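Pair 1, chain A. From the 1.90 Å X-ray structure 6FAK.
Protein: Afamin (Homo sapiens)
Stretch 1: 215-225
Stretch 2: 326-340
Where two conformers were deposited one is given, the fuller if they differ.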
# COMPACT_ATOMS: atom_id res chain seq x y z
N HIS A 215 15.36 -3.72 -5.69
CA HIS A 215 16.10 -4.11 -4.46
C HIS A 215 17.00 -2.99 -3.86
O HIS A 215 17.51 -3.10 -2.72
CB HIS A 215 16.93 -5.38 -4.68
CG HIS A 215 18.28 -5.12 -5.26
ND1 HIS A 215 18.47 -4.80 -6.59
CD2 HIS A 215 19.52 -5.16 -4.70
CE1 HIS A 215 19.76 -4.60 -6.81
NE2 HIS A 215 20.42 -4.84 -5.70
N PHE A 216 17.15 -1.89 -4.59
CA PHE A 216 17.64 -0.65 -3.99
C PHE A 216 16.75 -0.10 -2.86
O PHE A 216 17.26 0.44 -1.86
CB PHE A 216 18.02 0.38 -5.05
CG PHE A 216 19.34 0.07 -5.69
CD1 PHE A 216 19.47 -0.99 -6.61
CD2 PHE A 216 20.48 0.73 -5.30
CE1 PHE A 216 20.71 -1.31 -7.18
CE2 PHE A 216 21.73 0.40 -5.84
CZ PHE A 216 21.86 -0.61 -6.76
N ILE A 217 15.45 -0.35 -2.99
CA ILE A 217 14.52 -0.03 -1.93
C ILE A 217 14.89 -0.76 -0.64
O ILE A 217 14.86 -0.16 0.40
CB ILE A 217 13.04 -0.41 -2.29
CG1 ILE A 217 12.54 0.47 -3.41
CG2 ILE A 217 12.11 -0.27 -1.06
CD1 ILE A 217 11.16 0.04 -3.89
N TYR A 218 15.21 -2.05 -0.72
CA TYR A 218 15.49 -2.85 0.46
C TYR A 218 16.85 -2.48 1.04
O TYR A 218 17.06 -2.51 2.27
CB TYR A 218 15.40 -4.39 0.19
CG TYR A 218 14.37 -4.89 -0.83
CD1 TYR A 218 13.02 -4.51 -0.75
CD2 TYR A 218 14.73 -5.80 -1.84
CE1 TYR A 218 12.09 -4.96 -1.70
CE2 TYR A 218 13.80 -6.29 -2.75
CZ TYR A 218 12.48 -5.86 -2.70
OH TYR A 218 11.57 -6.31 -3.66
N ILE A 219 17.81 -2.14 0.18
CA ILE A 219 19.11 -1.69 0.69
C ILE A 219 18.88 -0.43 1.49
O ILE A 219 19.41 -0.28 2.61
CB ILE A 219 20.15 -1.43 -0.43
CG1 ILE A 219 20.55 -2.72 -1.15
CG2 ILE A 219 21.41 -0.76 0.18
CD1 ILE A 219 21.17 -2.50 -2.53
N ALA A 220 18.10 0.50 0.92
CA ALA A 220 17.90 1.78 1.61
C ALA A 220 17.19 1.60 2.95
O ALA A 220 17.65 2.13 3.91
CB ALA A 220 17.18 2.79 0.75
N ILE A 221 16.10 0.81 3.00
CA ILE A 221 15.32 0.61 4.23
C ILE A 221 16.11 -0.15 5.30
O ILE A 221 16.12 0.24 6.49
CB ILE A 221 14.01 -0.18 3.97
CG1 ILE A 221 13.01 0.66 3.17
CG2 ILE A 221 13.33 -0.62 5.29
CD1 ILE A 221 11.88 -0.17 2.57
N LEU A 222 16.72 -1.27 4.89
CA LEU A 222 17.52 -2.07 5.86
C LEU A 222 18.76 -1.33 6.43
O LEU A 222 19.16 -1.50 7.61
CB LEU A 222 17.86 -3.40 5.24
CG LEU A 222 16.68 -4.32 4.84
CD1 LEU A 222 17.13 -5.52 4.05
CD2 LEU A 222 15.97 -4.79 6.11
N SER A 223 19.40 -0.53 5.58
CA SER A 223 20.57 0.26 6.01
C SER A 223 20.17 1.37 6.99
O SER A 223 20.89 1.66 7.94
CB SER A 223 21.33 0.84 4.80
OG SER A 223 21.75 -0.15 3.87
N GLN A 224 19.01 1.99 6.78
CA GLN A 224 18.46 2.95 7.76
C GLN A 224 18.08 2.31 9.08
O GLN A 224 18.35 2.86 10.14
CB GLN A 224 17.20 3.66 7.24
CG GLN A 224 17.48 5.01 6.67
CD GLN A 224 16.22 5.76 6.26
OE1 GLN A 224 15.11 5.20 6.16
NE2 GLN A 224 16.40 7.02 5.97
N LYS A 225 17.43 1.15 8.99
CA LYS A 225 16.95 0.45 10.17
C LYS A 225 18.06 -0.20 10.99
O LYS A 225 18.00 -0.21 12.22
CB LYS A 225 15.94 -0.61 9.74
CG LYS A 225 15.19 -1.24 10.91
CD LYS A 225 14.26 -2.32 10.39
CE LYS A 225 13.36 -2.90 11.49
NZ LYS A 225 12.04 -2.20 11.47
N PRO A 326 29.47 -1.88 -11.42
CA PRO A 326 28.55 -0.74 -11.16
C PRO A 326 27.42 -1.06 -10.19
O PRO A 326 27.13 -0.25 -9.30
CB PRO A 326 28.03 -0.32 -12.56
CG PRO A 326 28.86 -1.08 -13.56
CD PRO A 326 29.66 -2.17 -12.86
N ASP A 327 26.80 -2.25 -10.29
CA ASP A 327 25.69 -2.60 -9.39
C ASP A 327 26.14 -2.61 -7.96
O ASP A 327 25.50 -2.02 -7.11
CB ASP A 327 25.03 -3.94 -9.76
CG ASP A 327 24.31 -3.90 -11.13
OD1 ASP A 327 23.56 -2.95 -11.40
OD2 ASP A 327 24.55 -4.81 -11.96
N THR A 328 27.25 -3.29 -7.68
CA THR A 328 27.71 -3.38 -6.32
C THR A 328 28.23 -2.03 -5.80
O THR A 328 28.04 -1.70 -4.63
CB THR A 328 28.74 -4.51 -6.14
OG1 THR A 328 28.17 -5.75 -6.60
CG2 THR A 328 29.12 -4.69 -4.70
N PHE A 329 28.88 -1.27 -6.66
CA PHE A 329 29.38 0.05 -6.29
C PHE A 329 28.19 0.96 -5.83
O PHE A 329 28.27 1.64 -4.82
CB PHE A 329 30.06 0.68 -7.52
CG PHE A 329 30.42 2.12 -7.34
CD1 PHE A 329 31.56 2.46 -6.65
CD2 PHE A 329 29.63 3.11 -7.85
CE1 PHE A 329 31.87 3.79 -6.42
CE2 PHE A 329 29.93 4.45 -7.62
CZ PHE A 329 31.06 4.77 -6.91
N PHE A 330 27.13 1.02 -6.65
CA PHE A 330 25.91 1.78 -6.25
C PHE A 330 25.14 1.21 -5.03
O PHE A 330 24.55 1.97 -4.25
CB PHE A 330 25.00 2.07 -7.46
CG PHE A 330 25.62 3.02 -8.47
CD1 PHE A 330 25.92 4.31 -8.12
CD2 PHE A 330 25.92 2.60 -9.77
CE1 PHE A 330 26.55 5.17 -9.03
CE2 PHE A 330 26.52 3.43 -10.68
CZ PHE A 330 26.86 4.72 -10.31
N ALA A 331 25.13 -0.10 -4.89
CA ALA A 331 24.61 -0.71 -3.65
C ALA A 331 25.37 -0.25 -2.41
O ALA A 331 24.76 0.08 -1.38
CB ALA A 331 24.62 -2.25 -3.74
N LYS A 332 26.71 -0.23 -2.50
CA LYS A 332 27.53 0.26 -1.41
C LYS A 332 27.29 1.76 -1.13
O LYS A 332 27.24 2.18 0.04
CB LYS A 332 29.01 0.02 -1.66
CG LYS A 332 29.80 0.11 -0.36
CD LYS A 332 31.21 -0.40 -0.49
CE LYS A 332 31.82 -0.72 0.90
NZ LYS A 332 31.38 0.16 2.03
N PHE A 333 27.18 2.56 -2.17
CA PHE A 333 26.81 3.98 -2.00
C PHE A 333 25.45 4.11 -1.28
O PHE A 333 25.32 4.85 -0.32
CB PHE A 333 26.75 4.73 -3.34
CG PHE A 333 26.23 6.12 -3.18
CD1 PHE A 333 27.03 7.12 -2.65
CD2 PHE A 333 24.88 6.42 -3.50
CE1 PHE A 333 26.53 8.40 -2.47
CE2 PHE A 333 24.38 7.69 -3.34
CZ PHE A 333 25.19 8.69 -2.82
N THR A 334 24.48 3.31 -1.70
CA THR A 334 23.15 3.38 -1.16
C THR A 334 23.20 3.00 0.37
O THR A 334 22.66 3.70 1.21
CB THR A 334 22.17 2.48 -1.94
OG1 THR A 334 22.18 2.79 -3.36
CG2 THR A 334 20.78 2.62 -1.34
N PHE A 335 23.92 1.92 0.67
CA PHE A 335 24.20 1.47 2.05
C PHE A 335 24.80 2.59 2.90
O PHE A 335 24.27 2.96 3.97
CB PHE A 335 25.09 0.24 2.01
CG PHE A 335 25.75 -0.10 3.30
CD1 PHE A 335 24.99 -0.58 4.37
CD2 PHE A 335 27.13 0.03 3.45
CE1 PHE A 335 25.64 -0.92 5.57
CE2 PHE A 335 27.76 -0.31 4.63
CZ PHE A 335 27.02 -0.78 5.70
N GLU A 336 25.92 3.12 2.44
CA GLU A 336 26.66 4.13 3.22
C GLU A 336 25.85 5.43 3.38
O GLU A 336 25.79 6.00 4.50
CB GLU A 336 28.02 4.43 2.58
CG GLU A 336 29.03 3.29 2.64
CD GLU A 336 29.44 2.87 4.07
OE1 GLU A 336 29.17 3.59 5.02
OE2 GLU A 336 30.04 1.79 4.25
N TYR A 337 25.21 5.89 2.29
CA TYR A 337 24.44 7.14 2.32
C TYR A 337 23.16 6.97 3.16
O TYR A 337 22.83 7.85 4.00
CB TYR A 337 24.11 7.65 0.89
CG TYR A 337 23.75 9.12 0.88
CD1 TYR A 337 22.47 9.54 1.15
CD2 TYR A 337 24.75 10.11 0.68
CE1 TYR A 337 22.15 10.89 1.22
CE2 TYR A 337 24.42 11.49 0.72
CZ TYR A 337 23.10 11.86 0.96
OH TYR A 337 22.73 13.19 1.04
N SER A 338 22.44 5.87 2.97
CA SER A 338 21.20 5.61 3.74
C SER A 338 21.41 5.47 5.25
O SER A 338 20.67 6.06 6.04
CB SER A 338 20.46 4.39 3.22
OG SER A 338 20.17 4.55 1.83
N ARG A 339 22.46 4.74 5.66
CA ARG A 339 22.70 4.53 7.06
C ARG A 339 23.12 5.79 7.80
O ARG A 339 22.87 5.87 9.01
CB ARG A 339 23.68 3.39 7.32
CG ARG A 339 25.13 3.70 7.07
CD ARG A 339 25.86 2.42 7.37
NE ARG A 339 27.24 2.49 7.02
CZ ARG A 339 28.24 1.93 7.72
NH1 ARG A 339 27.99 1.27 8.86
NH2 ARG A 339 29.47 2.01 7.28
N ARG A 340 23.74 6.73 7.10
CA ARG A 340 24.08 8.03 7.65
C ARG A 340 23.03 9.12 7.54
O ARG A 340 23.25 10.19 8.03
CB ARG A 340 25.33 8.57 6.97
CG ARG A 340 26.58 7.80 7.33
CD ARG A 340 27.71 8.33 6.45
NE ARG A 340 29.01 7.77 6.83
CZ ARG A 340 29.39 6.55 6.51
NH1 ARG A 340 28.57 5.76 5.83
NH2 ARG A 340 30.58 6.11 6.88
O HOH W 1 20.30 5.30 10.21

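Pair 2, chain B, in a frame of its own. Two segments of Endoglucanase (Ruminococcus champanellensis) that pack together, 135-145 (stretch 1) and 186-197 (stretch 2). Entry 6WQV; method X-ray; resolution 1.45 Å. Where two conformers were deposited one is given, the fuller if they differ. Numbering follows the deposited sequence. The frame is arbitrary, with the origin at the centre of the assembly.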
# COMPACT_ATOMS: atom_id res chain seq x y z
N VAL B 135 19.77 -8.43 1.68
CA VAL B 135 18.38 -8.04 1.49
C VAL B 135 17.91 -8.39 0.09
O VAL B 135 16.80 -8.90 -0.11
CB VAL B 135 18.21 -6.55 1.81
CG1 VAL B 135 16.80 -6.10 1.46
CG2 VAL B 135 18.51 -6.28 3.27
N ASN B 136 18.75 -8.13 -0.93
CA ASN B 136 18.36 -8.48 -2.29
C ASN B 136 18.12 -9.98 -2.42
O ASN B 136 17.18 -10.41 -3.10
CB ASN B 136 19.42 -8.00 -3.28
CG ASN B 136 19.16 -6.59 -3.77
OD1 ASN B 136 18.01 -6.19 -3.97
ND2 ASN B 136 20.23 -5.83 -3.97
N ALA B 137 18.95 -10.80 -1.76
CA ALA B 137 18.74 -12.25 -1.80
C ALA B 137 17.41 -12.64 -1.15
O ALA B 137 16.68 -13.49 -1.68
CB ALA B 137 19.90 -12.97 -1.11
N ARG B 138 17.09 -12.04 -0.00
CA ARG B 138 15.84 -12.37 0.68
C ARG B 138 14.64 -11.87 -0.11
O ARG B 138 13.63 -12.58 -0.25
CB ARG B 138 15.85 -11.79 2.09
CG ARG B 138 14.59 -12.06 2.88
CD ARG B 138 14.81 -11.90 4.37
NE ARG B 138 13.56 -12.07 5.11
CZ ARG B 138 13.48 -12.32 6.41
NH1 ARG B 138 14.58 -12.43 7.14
NH2 ARG B 138 12.29 -12.46 6.99
N LEU B 139 14.73 -10.66 -0.66
CA LEU B 139 13.66 -10.15 -1.51
C LEU B 139 13.38 -11.09 -2.67
O LEU B 139 12.22 -11.38 -3.00
CB LEU B 139 14.06 -8.79 -2.07
CG LEU B 139 13.73 -7.56 -1.25
CD1 LEU B 139 14.41 -6.36 -1.87
CD2 LEU B 139 12.23 -7.37 -1.18
N ASP B 140 14.44 -11.56 -3.33
CA ASP B 140 14.24 -12.47 -4.45
C ASP B 140 13.62 -13.78 -3.97
O ASP B 140 12.70 -14.31 -4.61
CB ASP B 140 15.57 -12.70 -5.15
CG ASP B 140 15.49 -13.79 -6.17
OD1 ASP B 140 14.80 -13.60 -7.20
OD2 ASP B 140 16.08 -14.86 -5.93
N ALA B 141 14.08 -14.30 -2.83
CA ALA B 141 13.55 -15.57 -2.34
C ALA B 141 12.06 -15.47 -2.03
O ALA B 141 11.29 -16.38 -2.37
CB ALA B 141 14.33 -16.04 -1.11
N ILE B 142 11.64 -14.39 -1.37
CA ILE B 142 10.24 -14.30 -0.99
C ILE B 142 9.36 -13.91 -2.18
O ILE B 142 8.27 -14.45 -2.35
CB ILE B 142 9.99 -13.42 0.25
CG1 ILE B 142 10.32 -11.95 0.00
CG2 ILE B 142 10.78 -13.95 1.45
CD1 ILE B 142 9.79 -11.06 1.13
N TRP B 143 9.82 -12.98 -3.02
CA TRP B 143 9.02 -12.59 -4.19
C TRP B 143 8.88 -13.73 -5.21
O TRP B 143 7.83 -13.83 -5.85
CB TRP B 143 9.50 -11.26 -4.81
CG TRP B 143 8.75 -10.09 -4.19
CD1 TRP B 143 9.26 -9.12 -3.38
CD2 TRP B 143 7.34 -9.84 -4.28
NE1 TRP B 143 8.25 -8.26 -2.98
CE2 TRP B 143 7.07 -8.69 -3.52
CE3 TRP B 143 6.28 -10.48 -4.94
CZ2 TRP B 143 5.78 -8.15 -3.42
CZ3 TRP B 143 5.01 -9.95 -4.83
CH2 TRP B 143 4.77 -8.80 -4.08
N THR B 144 9.87 -14.60 -5.35
CA THR B 144 9.66 -15.77 -6.20
C THR B 144 8.50 -16.61 -5.68
O THR B 144 7.63 -17.03 -6.46
CB THR B 144 10.94 -16.61 -6.32
OG1 THR B 144 11.94 -15.83 -7.00
CG2 THR B 144 10.69 -17.88 -7.13
N GLN B 145 8.43 -16.80 -4.36
CA GLN B 145 7.35 -17.60 -3.78
C GLN B 145 5.99 -16.93 -3.95
O GLN B 145 5.00 -17.59 -4.27
CB GLN B 145 7.63 -17.86 -2.30
CG GLN B 145 8.77 -18.80 -2.02
CD GLN B 145 9.10 -18.87 -0.55
OE1 GLN B 145 8.40 -19.51 0.23
NE2 GLN B 145 10.18 -18.19 -0.15
N ASN B 186 16.69 1.80 -4.76
CA ASN B 186 16.57 1.59 -6.20
C ASN B 186 16.98 0.16 -6.57
O ASN B 186 16.38 -0.45 -7.46
CB ASN B 186 17.38 2.61 -6.98
CG ASN B 186 16.84 4.02 -6.85
OD1 ASN B 186 15.64 4.22 -6.69
ND2 ASN B 186 17.73 5.00 -6.93
N SER B 187 18.03 -0.36 -5.93
CA SER B 187 18.43 -1.74 -6.18
C SER B 187 17.35 -2.72 -5.75
O SER B 187 17.06 -3.69 -6.47
CB SER B 187 19.73 -2.04 -5.42
OG SER B 187 20.16 -3.38 -5.60
N TYR B 188 16.74 -2.49 -4.59
CA TYR B 188 15.70 -3.39 -4.10
C TYR B 188 14.49 -3.40 -5.04
O TYR B 188 13.93 -4.47 -5.33
CB TYR B 188 15.27 -2.98 -2.69
CG TYR B 188 16.32 -3.11 -1.60
CD1 TYR B 188 17.49 -3.84 -1.78
CD2 TYR B 188 16.13 -2.49 -0.36
CE1 TYR B 188 18.44 -3.95 -0.77
CE2 TYR B 188 17.08 -2.61 0.66
CZ TYR B 188 18.23 -3.34 0.45
OH TYR B 188 19.18 -3.45 1.44
N ASN B 189 14.07 -2.22 -5.52
CA ASN B 189 12.95 -2.19 -6.46
C ASN B 189 13.32 -2.91 -7.76
O ASN B 189 12.48 -3.61 -8.35
CB ASN B 189 12.52 -0.75 -6.76
CG ASN B 189 11.63 -0.18 -5.69
OD1 ASN B 189 10.88 -0.90 -5.04
ND2 ASN B 189 11.70 1.14 -5.50
N GLN B 190 14.56 -2.74 -8.23
CA GLN B 190 14.99 -3.42 -9.45
C GLN B 190 14.97 -4.93 -9.26
O GLN B 190 14.53 -5.68 -10.15
CB GLN B 190 16.38 -2.94 -9.85
CG GLN B 190 16.86 -3.54 -11.16
CD GLN B 190 16.05 -3.05 -12.35
OE1 GLN B 190 16.17 -1.90 -12.76
NE2 GLN B 190 15.20 -3.93 -12.89
N THR B 191 15.45 -5.41 -8.11
CA THR B 191 15.41 -6.85 -7.84
C THR B 191 13.98 -7.37 -7.86
O THR B 191 13.70 -8.42 -8.45
CB THR B 191 16.06 -7.13 -6.49
OG1 THR B 191 17.44 -6.77 -6.56
CG2 THR B 191 15.93 -8.59 -6.11
N PHE B 192 13.06 -6.66 -7.20
CA PHE B 192 11.67 -7.07 -7.19
C PHE B 192 11.13 -7.25 -8.60
O PHE B 192 10.51 -8.27 -8.93
CB PHE B 192 10.85 -6.04 -6.40
CG PHE B 192 9.38 -6.03 -6.72
CD1 PHE B 192 8.56 -7.10 -6.41
CD2 PHE B 192 8.81 -4.92 -7.33
CE1 PHE B 192 7.20 -7.07 -6.71
CE2 PHE B 192 7.46 -4.88 -7.64
CZ PHE B 192 6.65 -5.95 -7.33
N VAL B 193 11.35 -6.26 -9.47
CA VAL B 193 10.82 -6.35 -10.83
C VAL B 193 11.44 -7.54 -11.55
O VAL B 193 10.73 -8.34 -12.18
CB VAL B 193 11.05 -5.03 -11.57
CG1 VAL B 193 10.72 -5.17 -13.04
CG2 VAL B 193 10.22 -3.92 -10.95
N ASN B 194 12.76 -7.69 -11.47
CA ASN B 194 13.41 -8.81 -12.14
C ASN B 194 12.87 -10.14 -11.64
O ASN B 194 12.68 -11.08 -12.43
CB ASN B 194 14.93 -8.76 -11.92
CG ASN B 194 15.60 -7.58 -12.60
OD1 ASN B 194 15.05 -6.98 -13.52
ND2 ASN B 194 16.80 -7.25 -12.14
N THR B 195 12.65 -10.25 -10.33
CA THR B 195 12.21 -11.51 -9.73
C THR B 195 10.83 -11.90 -10.24
O THR B 195 10.58 -13.08 -10.54
CB THR B 195 12.21 -11.36 -8.20
OG1 THR B 195 13.55 -11.16 -7.73
CG2 THR B 195 11.58 -12.58 -7.50
N VAL B 196 9.93 -10.93 -10.36
CA VAL B 196 8.59 -11.23 -10.85
C VAL B 196 8.62 -11.61 -12.32
O VAL B 196 8.00 -12.59 -12.74
CB VAL B 196 7.66 -10.04 -10.58
CG1 VAL B 196 6.33 -10.23 -11.29
CG2 VAL B 196 7.45 -9.83 -9.08
N ARG B 197 9.37 -10.85 -13.14
CA ARG B 197 9.35 -11.12 -14.58
C ARG B 197 9.96 -12.48 -14.91
O ARG B 197 9.59 -13.10 -15.91
CB ARG B 197 10.08 -10.01 -15.34
CG ARG B 197 9.52 -8.61 -15.16
CD ARG B 197 8.03 -8.54 -15.52
NE ARG B 197 7.58 -7.16 -15.51
CZ ARG B 197 6.34 -6.77 -15.25
NH1 ARG B 197 5.40 -7.67 -14.97
NH2 ARG B 197 6.05 -5.48 -15.26
O HOH W 2 11.94 -15.35 -9.70

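The sharpest difference is in how polar groups are spent. Pair 1 has no direct hydrogen bond from helix to helix, and the hydroxyls of Ser A223, Thr A334 and Ser A338 each donate to a carbonyl of their own helix; pair 2 sends one clear side-chain hydrogen bond across, from Asn B136 to Ser B187, and brings two threonine hydroxyls close to acceptors on the other helix. The frame beneath is nearly the same. Fourteen central residues superpose with an RMSD of 0.5 Å, and the two helices run in roughly the same direction, crossing at -38° in pair 1 and -37° in pair 2. The axes come to 7.8 Å in pair 1 and 8.8 Å in pair 2.

The extra ångström goes with bulk. Where the helices of pair 1 lie close, small residues meet: Ala A220 CB is 3.6 Å from Ser A338 OG, and Ser A223 CB is 4.0 Å from Ser A338 CB. The matching positions in pair 2 are Asp B140, Trp B143 and Thr B195. Trp B143 in place of Ser A223 is the boldest exchange. Its indole offers a face to the edge of Phe B192, with Trp B143 CE2 3.6 Å from Phe B192 CE1. Phe A335 matches Phe B192 with its side chain almost in the same place, yet its ring edge meets a hydroxyl instead, Ser A223 OG lying 3.3 Å from Phe A335 CD1. That serine donates to its own helix, Ser A223 OG to Ile A219 O at 2.7 Å.

One turn earlier, Ile A219 and Leu B139 both point toward the partner helix and fill the same space, but against different neighbours. Ile A219 CD1 rests 3.7 Å from Ala A331 CB, while Leu B139 CD1 lies 3.6 Å from Tyr B188 CB. Ala A331 and Tyr B188 coincide to 0.1 Å at CA. Bulk changes sides here: in pair 1 the large Phe A216 reaches across near the alanine, whereas in pair 2 the tyrosine reaches back, taking Val B135 CG1 over its ring face, 3.5 Å from the ring centroid.

Phe A216 and Asn B136 start sideways and bring their ends nearer. The phenylalanine sets its ring edge near Thr A334 OG1, 3.3 Å from Phe A216 CD2; that hydroxyl is already committed to Phe A330 O at 2.7 Å. At the matching threonine of pair 2, Thr B191 OG1 lies 2.7 Å from Asn B136 OD1, while Asn B136 ND2 donates to Ser B187 OG at 2.9 Å. A threonine at the matching position thus sits beside an aromatic edge in one contact and an amide in the other. One turn on, Asp B140 OD1 lies 2.8 Å from Thr B195 OG1, where pair 1 has Ala A220, whose CB lies sideways, beside Ser A338.

Each contact also has a bridging water. In pair 1 it donates to Gln A224 O (3.1 Å) and Arg A339 O (2.9 Å); in pair 2, to Thr B144 OG1 (2.7 Å) and Thr B195 O (2.8 Å). The rule for design is that one crossing accommodates a serine-alanine seam with a phenylalanine at one end, or a seam carrying a tryptophan-phenylalanine contact and polar side chains that reach across.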